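Local coordinates for protein stress response kinase A (Escherichia coli, PDB 1ZYL) that phosphorylates itself and other proteins on serine and threonine using ATP and magnesium, and probably suppresses the effects of oxidative stress in the cell, at residues His199-His203 / Ala204-Leu208; Gln241-Gln244 / Leu245-Ile249. All blocks are in the same frame, centred on the assembly; numbering follows the deposited sequence.

Contact 1. Residues His199-His203 / Ala204-Leu208; sequences HGDCH and AGNIL
Asn206 reaches back to Asp201 and His203 across the catalytic loop of a kinase-like fold. The sequence HGDCHAGN matches the HxDxxxxN pattern of the phosphotransferase (APH) family. Asp201 is the inferred proton acceptor and Asn206 an inferred magnesium ligand.

The tight part surrounds the Asn206 amide. Its ND2 donates to Asp201 O at 2.9 Å, with an N-H...O angle of 148°. The donor lies in the plane of that carbonyl. Asn206 CG is anti to its own carbonyl carbon (chi1 -64°), which turns the amide back toward the start of the loop. The backbone contributes as well: Asn206 N donates to His203 O at 2.8 Å. One residue thus grips two earlier carbonyls. The side-chain bond ties the amide to Asp201 O; the backbone bond closes the turn. The Asp201 carboxylate stands 73° from the amide plane, and its OD2 forms a salt bridge with Arg273. The buried His199 ring approaches obliquely, its NE2 3.9 Å from Asn206 CB.

The looser side is the turn at Ala204 and Gly205, where Gly205 is exposed. The partly exposed His203 ring lies beside this turn. The ring carbon His203 CE1 lies 3.3 Å from Gly205 CA, and Asn206 N sits over one ring face.

Contact 2. Residues Gln241-Gln244 / Leu245-Ile249; sequences QRMQ and LETII
Met243 and Thr247 lie side by side, one turn apart on the alpha-helix 238-252. The segments 241-244 and 245-249 are consecutive turns of this helix. Contacts here run from residue i to i+4.

The Thr247 side chain folds back along the backbone. Its CB sits 3.1 Å from Met243 O. From CB, the hydroxyl takes the position beside the backbone N, anti to the carbonyl carbon (chi1 -70°). There OG1 donates to Met243 O at 2.8 Å. The backbone Thr247 N donates to the same oxygen. The two donors come from opposite faces of the carbonyl plane, so one residue holds the oxygen twice. OG1 also meets the methyl end of the methionine, with Met243 CE at 3.3 Å. Met243 gets there by bending at chi2 and chi3. The Thr247 side chain also touches Glu123 of helix 119-136. With an alanine here, Met243 O would probably keep only the backbone bond, and the methionine methyl would lose the hydroxyl it meets.

On the next i to i+4 pair, Ile248 N reaches Gln244 O at 2.7 Å, with an N-H...O angle of 170°. The buried Gln244 amide leaves the helix toward the preceding loop, where OE1 accepts a hydrogen bond from Asn235 N. Met122 of helix 119-136 touches both Gln244 and Ile248.

On the exposed side, Arg242 and Glu246 run side by side and point the same way. Arg242 NE is 4.0 Å from Glu246 OE2, too far for a salt bridge. No N-H is aimed at the oxygen, which sits off the plane of the guanidinium, so the pair probably contributes only a mild electrostatic attraction.

How the contacts relate
From the N terminus, the chain reaches contact 1 first, after strand 196-197. The catalytic loop turns there and runs into strand 207-209, the middle strand of a small antiparallel sheet with 112-113 and 213-215. The chain then passes strand 223-224 and helix 228-231 before helix 238-252, which carries contact 2. The contacts are in series and neither nest nor cross. Contact 1 closes a loop; contact 2 stays within one helix. Their centres are about 17 Å apart, and their nearest atoms about 9 Å. Helix 119-136 touches both: Met132, Leu129 and Val125 meet 199-208, while Ile119, Met122 and Glu123 meet 241-249.

Contact 1. Residues His199-His203 / Ala204-Leu208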
loop_
_atom_site.group_PDB
_atom_site.type_symbol
_atom_site.label_atom_id
_atom_site.label_comp_id
_atom_site.label_asym_id
_atom_site.label_seq_id
_atom_site.Cartn_x
_atom_site.Cartn_y
_atom_site.Cartn_z
ATOM N N HIS A 199 -0.738 7.994 1.365
ATOM C CA HIS A 199 -0.148 6.949 2.181
ATOM C C HIS A 199 -0.013 5.776 1.218
ATOM O O HIS A 199 0.837 4.914 1.392
ATOM C CB HIS A 199 -1.068 6.550 3.330
ATOM C CG HIS A 199 -0.601 5.335 4.066
ATOM N ND1 HIS A 199 0.372 5.381 5.040
ATOM C CD2 HIS A 199 -0.923 4.028 3.918
ATOM C CE1 HIS A 199 0.630 4.155 5.459
ATOM N NE2 HIS A 199 -0.141 3.315 4.792
ATOM N N GLY A 200 -0.889 5.754 0.216
ATOM C CA GLY A 200 -0.856 4.729 -0.812
ATOM C C GLY A 200 -1.375 3.344 -0.505
ATOM O O GLY A 200 -1.776 2.636 -1.421
ATOM N N ASP A 201 -1.355 2.948 0.764
ATOM C CA ASP A 201 -1.823 1.628 1.182
ATOM C C ASP A 201 -2.521 1.823 2.518
ATOM O O ASP A 201 -2.156 1.208 3.512
ATOM C CB ASP A 201 -0.623 0.685 1.354
ATOM C CG ASP A 201 -1.033 -0.761 1.608
ATOM O OD1 ASP A 201 -0.148 -1.598 1.885
ATOM O OD2 ASP A 201 -2.237 -1.065 1.526
ATOM N N CYS A 202 -3.530 2.686 2.536
ATOM C CA CYS A 202 -4.230 2.998 3.775
ATOM C C CYS A 202 -5.459 2.167 4.060
ATOM O O CYS A 202 -6.548 2.442 3.566
ATOM C CB CYS A 202 -4.607 4.476 3.793
ATOM S SG CYS A 202 -5.293 5.025 5.358
ATOM N N HIS A 203 -5.271 1.157 4.893
ATOM C CA HIS A 203 -6.342 0.257 5.288
ATOM C C HIS A 203 -5.999 -0.220 6.696
ATOM O O HIS A 203 -4.831 -0.225 7.094
ATOM C CB HIS A 203 -6.410 -0.932 4.323
ATOM C CG HIS A 203 -5.223 -1.844 4.411
ATOM N ND1 HIS A 203 -5.101 -2.813 5.385
ATOM C CD2 HIS A 203 -4.081 -1.892 3.687
ATOM C CE1 HIS A 203 -3.932 -3.415 5.255
ATOM N NE2 HIS A 203 -3.295 -2.874 4.232
ATOM N N ALA A 204 -7.020 -0.618 7.443
ATOM C CA ALA A 204 -6.840 -1.078 8.812
ATOM C C ALA A 204 -5.468 -1.691 9.104
ATOM O O ALA A 204 -4.776 -1.285 10.039
ATOM C CB ALA A 204 -7.934 -2.071 9.159
ATOM N N GLY A 205 -5.072 -2.667 8.302
ATOM C CA GLY A 205 -3.796 -3.318 8.532
ATOM C C GLY A 205 -2.599 -2.439 8.854
ATOM O O GLY A 205 -1.840 -2.741 9.775
ATOM N N ASN A 206 -2.423 -1.361 8.096
ATOM C CA ASN A 206 -1.293 -0.460 8.295
ATOM C C ASN A 206 -1.582 0.692 9.246
ATOM O O ASN A 206 -0.975 1.756 9.152
ATOM C CB ASN A 206 -0.823 0.104 6.955
ATOM C CG ASN A 206 -0.288 -0.961 6.035
ATOM O OD1 ASN A 206 0.614 -1.708 6.405
ATOM N ND2 ASN A 206 -0.838 -1.038 4.825
ATOM N N ILE A 207 -2.511 0.492 10.162
ATOM C CA ILE A 207 -2.803 1.546 11.106
ATOM C C ILE A 207 -2.856 0.931 12.519
ATOM O O ILE A 207 -3.476 -0.111 12.739
ATOM C CB ILE A 207 -4.120 2.294 10.695
ATOM C CG1 ILE A 207 -4.267 3.589 11.476
ATOM C CG2 ILE A 207 -5.326 1.430 10.948
ATOM C CD1 ILE A 207 -4.591 3.397 12.933
ATOM N N LEU A 208 -2.154 1.567 13.455
ATOM C CA LEU A 208 -2.086 1.114 14.843
ATOM C C LEU A 208 -2.755 2.113 15.776
ATOM O O LEU A 208 -2.922 3.284 15.431
ATOM C CB LEU A 208 -0.633 0.958 15.270
ATOM C CG LEU A 208 0.139 -0.172 14.612
ATOM C CD1 LEU A 208 1.617 0.086 14.772
ATOM C CD2 LEU A 208 -0.266 -1.494 15.235
#

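Contact 2. Residues Gln241-Gln244 / Leu245-Ile249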
loop_
_atom_site.group_PDB
_atom_site.type_symbol
_atom_site.label_atom_id
_atom_site.label_comp_id
_atom_site.label_asym_id
_atom_site.label_seq_id
_atom_site.Cartn_x
_atom_site.Cartn_y
_atom_site.Cartn_z
ATOM N N GLN A 241 -21.581 1.354 5.716
ATOM C CA GLN A 241 -20.578 2.038 4.919
ATOM C C GLN A 241 -21.075 3.387 4.436
ATOM O O GLN A 241 -20.289 4.249 4.051
ATOM C CB GLN A 241 -20.182 1.181 3.724
ATOM C CG GLN A 241 -19.687 -0.183 4.110
ATOM C CD GLN A 241 -18.875 -0.835 3.015
ATOM O OE1 GLN A 241 -18.516 -2.005 3.120
ATOM N NE2 GLN A 241 -18.572 -0.079 1.959
ATOM N N ARG A 242 -22.386 3.573 4.439
ATOM C CA ARG A 242 -22.918 4.855 4.016
ATOM C C ARG A 242 -22.631 5.873 5.107
ATOM O O ARG A 242 -22.348 7.032 4.819
ATOM C CB ARG A 242 -24.429 4.798 3.788
ATOM C CG ARG A 242 -25.004 6.150 3.433
ATOM C CD ARG A 242 -26.509 6.158 3.438
ATOM N NE ARG A 242 -27.005 7.519 3.254
ATOM C CZ ARG A 242 -28.287 7.868 3.305
ATOM N NH1 ARG A 242 -28.642 9.141 3.125
ATOM N NH2 ARG A 242 -29.213 6.944 3.544
ATOM N N MET A 243 -22.698 5.444 6.363
ATOM C CA MET A 243 -22.462 6.379 7.442
ATOM C C MET A 243 -20.994 6.566 7.765
ATOM O O MET A 243 -20.599 7.662 8.159
ATOM C CB MET A 243 -23.224 5.964 8.696
ATOM C CG MET A 243 -22.625 4.808 9.441
ATOM S SD MET A 243 -22.560 5.210 11.170
ATOM C CE MET A 243 -20.977 6.016 11.217
ATOM N N GLN A 244 -20.186 5.516 7.606
ATOM C CA GLN A 244 -18.752 5.630 7.888
ATOM C C GLN A 244 -18.178 6.618 6.897
ATOM O O GLN A 244 -17.479 7.561 7.266
ATOM C CB GLN A 244 -18.028 4.304 7.697
ATOM C CG GLN A 244 -18.648 3.144 8.400
ATOM C CD GLN A 244 -17.910 1.859 8.113
ATOM O OE1 GLN A 244 -17.307 1.702 7.047
ATOM N NE2 GLN A 244 -17.960 0.921 9.053
ATOM N N LEU A 245 -18.476 6.393 5.627
ATOM C CA LEU A 245 -17.979 7.285 4.602
ATOM C C LEU A 245 -18.431 8.692 4.955
ATOM O O LEU A 245 -17.635 9.624 5.027
ATOM C CB LEU A 245 -18.528 6.888 3.231
ATOM C CG LEU A 245 -17.978 7.756 2.102
ATOM C CD1 LEU A 245 -16.466 7.842 2.231
ATOM C CD2 LEU A 245 -18.378 7.178 0.758
ATOM N N GLU A 246 -19.722 8.831 5.192
ATOM C CA GLU A 246 -20.284 10.117 5.536
ATOM C C GLU A 246 -19.552 10.683 6.759
ATOM O O GLU A 246 -19.288 11.886 6.833
ATOM C CB GLU A 246 -21.777 9.927 5.815
ATOM C CG GLU A 246 -22.612 11.190 5.928
ATOM C CD GLU A 246 -24.113 10.896 5.856
ATOM O OE1 GLU A 246 -24.922 11.757 6.265
ATOM O OE2 GLU A 246 -24.485 9.804 5.378
ATOM N N THR A 247 -19.184 9.807 7.690
ATOM C CA THR A 247 -18.520 10.220 8.927
ATOM C C THR A 247 -17.047 10.595 8.825
ATOM O O THR A 247 -16.624 11.625 9.360
ATOM C CB THR A 247 -18.665 9.134 10.018
ATOM O OG1 THR A 247 -20.025 9.079 10.454
ATOM C CG2 THR A 247 -17.778 9.441 11.209
ATOM N N ILE A 248 -16.257 9.759 8.158
ATOM C CA ILE A 248 -14.835 10.041 8.034
ATOM C C ILE A 248 -14.591 11.305 7.208
ATOM O O ILE A 248 -13.577 11.969 7.385
ATOM C CB ILE A 248 -14.054 8.831 7.417
ATOM C CG1 ILE A 248 -14.222 8.797 5.905
ATOM C CG2 ILE A 248 -14.533 7.522 8.022
ATOM C CD1 ILE A 248 -13.149 9.558 5.174
ATOM N N ILE A 249 -15.519 11.645 6.317
ATOM C CA ILE A 249 -15.369 12.842 5.500
ATOM C C ILE A 249 -15.631 14.088 6.332
ATOM O O ILE A 249 -15.019 15.127 6.109
ATOM C CB ILE A 249 -16.349 12.875 4.311
ATOM C CG1 ILE A 249 -16.204 11.617 3.460
ATOM C CG2 ILE A 249 -16.055 14.103 3.443
ATOM C CD1 ILE A 249 -17.180 11.544 2.306
#